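Local coordinates for extracellular ligand-binding receptor (Rhodopseudomonas palustris, PDB 4F06), which probably serves as the solute-binding component of an ABC transporter that takes up lignin-derived aromatic acids, and binds p-hydroxybenzoic acid, at residues Q74-Y80 with V97-N103. Numbering follows the deposited sequence.
Sequences QYLAGLY and VPMVVMN. With PHB (p-hydroxybenzoic acid), chain B.
The side chains of Tyr80 and Asn103 run alongside each other and point the same way, the amide plane only 18° from the phenol ring plane. With CG anti to the backbone N (chi1 -169°), Asn103 carries its amide to the Tyr80 carbonyl. Asn103 ND2 donates one N-H to Tyr80 O at 2.9 Å; the acceptor lies in the amide plane and the donor meets a lone pair in the carbonyl plane, a nearly straight bond that fixes the turn of the amide. The same ND2 comes within 3.4 Å of Tyr80 CD1 and touches C6 of p-hydroxybenzoic acid, which sits over one face of the tyrosine ring, offset toward the rim. Tyr80 OH is hydrogen-bonded to Ala204 O. Replacing Tyr80 by an alanine would probably deprive the ligand of this ring face and leave Ala204 O without its phenol partner. Behind the pocket, parallel strands 75-78 and 99-101 pair through N-H...O bonds, from Leu76 N to Pro98 O (2.8 Å) up to Met102 N with Gly78 O. On the face of Ala77 and Val100, the extended selenomethionine Met102 brings CE to 3.7 Å from Ala77 CB. On the other face, Met99, bent at chi3 (68°), sets SE against Leu79 CD2 at 3.6 Å, the two chains crossing at about a right angle. At the far end Tyr75 CD1 meets Pro98 CD obliquely at 3.8 Å. Strand 5-12 flanks 75-78 and strand 116-118 borders 99-101, so this pair lies inside the largely parallel, mixed sheet of one lobe of a periplasmic binding protein fold. The chemistry is thus divided: apolar faces and backbone bonds join the strands, whereas in the loops just past their C-terminal ends an oriented amide and an aromatic face meet the aromatic ligand.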
# COMPACT_ATOMS: atom_id res chain seq x y z
N GLN A 74 9.59 5.53 20.98
CA GLN A 74 10.78 5.93 20.24
C GLN A 74 10.54 5.98 18.74
O GLN A 74 11.31 6.61 17.99
CB GLN A 74 11.97 5.04 20.54
CG GLN A 74 12.58 5.25 21.90
CD GLN A 74 13.94 4.59 21.99
OE1 GLN A 74 14.61 4.44 20.99
NE2 GLN A 74 14.37 4.24 23.17
N TYR A 75 9.48 5.28 18.25
CA TYR A 75 9.19 5.14 16.82
C TYR A 75 7.68 5.18 16.65
O TYR A 75 6.96 4.68 17.52
CB TYR A 75 9.71 3.79 16.26
CG TYR A 75 11.21 3.67 16.41
CD1 TYR A 75 12.08 4.24 15.46
CD2 TYR A 75 11.74 3.11 17.56
CE1 TYR A 75 13.46 4.23 15.67
CE2 TYR A 75 13.11 3.08 17.78
CZ TYR A 75 13.96 3.66 16.85
OH TYR A 75 15.34 3.73 17.03
N LEU A 76 7.26 5.75 15.52
CA LEU A 76 5.84 5.67 15.10
C LEU A 76 5.80 4.82 13.81
O LEU A 76 6.81 4.69 13.09
CB LEU A 76 5.27 7.08 14.80
CG LEU A 76 5.00 7.90 16.05
CD1 LEU A 76 4.88 9.38 15.70
CD2 LEU A 76 3.71 7.41 16.71
N ALA A 77 4.63 4.28 13.52
CA ALA A 77 4.49 3.43 12.34
C ALA A 77 3.04 3.36 11.93
O ALA A 77 2.14 3.62 12.74
CB ALA A 77 4.99 2.00 12.61
N GLY A 78 2.82 2.98 10.67
CA GLY A 78 1.46 2.67 10.21
C GLY A 78 1.01 3.66 9.18
O GLY A 78 1.74 3.93 8.19
N LEU A 79 -0.17 4.24 9.42
CA LEU A 79 -0.77 5.34 8.63
C LEU A 79 -1.34 4.81 7.33
O LEU A 79 -0.65 4.77 6.28
CB LEU A 79 0.16 6.57 8.45
CG LEU A 79 0.51 7.36 9.72
CD1 LEU A 79 -0.76 7.97 10.34
CD2 LEU A 79 1.35 6.59 10.73
N TYR A 80 -2.60 4.41 7.39
CA TYR A 80 -3.26 3.91 6.20
C TYR A 80 -3.48 5.03 5.14
O TYR A 80 -3.16 4.85 3.96
CB TYR A 80 -4.61 3.29 6.58
CG TYR A 80 -5.22 2.48 5.46
CD1 TYR A 80 -4.56 1.34 4.96
CD2 TYR A 80 -6.46 2.85 4.89
CE1 TYR A 80 -5.11 0.61 3.91
CE2 TYR A 80 -7.04 2.09 3.87
CZ TYR A 80 -6.36 0.98 3.38
OH TYR A 80 -6.84 0.21 2.33
N VAL A 97 11.43 11.44 16.69
CA VAL A 97 10.78 10.13 16.56
C VAL A 97 10.60 9.82 15.06
O VAL A 97 9.84 10.48 14.37
CB VAL A 97 9.41 10.16 17.26
CG1 VAL A 97 8.58 8.91 17.00
CG2 VAL A 97 9.58 10.36 18.79
N PRO A 98 11.28 8.76 14.54
CA PRO A 98 11.02 8.39 13.15
C PRO A 98 9.66 7.76 12.95
O PRO A 98 9.09 7.22 13.91
CB PRO A 98 12.13 7.37 12.83
CG PRO A 98 13.21 7.64 13.89
CD PRO A 98 12.44 8.04 15.12
N MSE A 99 9.18 7.79 11.71
CA MSE A 99 7.92 7.16 11.33
C MSE A 99 8.17 6.22 10.17
O MSE A 99 8.69 6.61 9.11
CB MSE A 99 6.88 8.22 10.94
CG MSE A 99 5.53 7.60 10.49
SE MSE A 99 4.07 8.92 10.23
CE MSE A 99 4.65 9.94 8.68
N VAL A 100 7.73 4.97 10.38
CA VAL A 100 7.78 3.97 9.31
C VAL A 100 6.38 3.85 8.71
O VAL A 100 5.46 3.33 9.33
CB VAL A 100 8.23 2.62 9.89
CG1 VAL A 100 8.32 1.61 8.74
CG2 VAL A 100 9.59 2.76 10.58
N VAL A 101 6.22 4.41 7.52
CA VAL A 101 4.92 4.43 6.87
C VAL A 101 4.68 3.05 6.26
O VAL A 101 5.48 2.56 5.45
CB VAL A 101 4.84 5.54 5.79
CG1 VAL A 101 3.57 5.46 4.96
CG2 VAL A 101 4.94 6.90 6.47
N MSE A 102 3.54 2.45 6.64
CA MSE A 102 3.22 1.09 6.24
C MSE A 102 2.05 1.01 5.27
O MSE A 102 1.60 -0.09 4.94
CB MSE A 102 2.96 0.23 7.44
CG MSE A 102 4.15 0.02 8.37
SE MSE A 102 3.60 -0.73 10.09
CE MSE A 102 5.34 -1.17 10.81
N ASN A 103 1.55 2.15 4.80
CA ASN A 103 0.62 2.12 3.67
C ASN A 103 0.64 3.42 2.87
O ASN A 103 0.97 3.41 1.67
CB ASN A 103 -0.84 1.78 4.05
CG ASN A 103 -1.66 1.52 2.82
OD1 ASN A 103 -1.50 0.48 2.18
ND2 ASN A 103 -2.51 2.48 2.44
C1' PHB B . -3.55 6.40 0.81
O1' PHB B . -2.40 6.78 0.55
O2' PHB B . -4.42 7.15 1.36
C1 PHB B . -3.92 5.01 0.41
C2 PHB B . -3.25 4.37 -0.65
C3 PHB B . -3.63 3.11 -1.06
C4 PHB B . -4.69 2.47 -0.45
C5 PHB B . -5.37 3.08 0.58
C6 PHB B . -5.01 4.35 1.02
O4 PHB B . -5.13 1.26 -0.85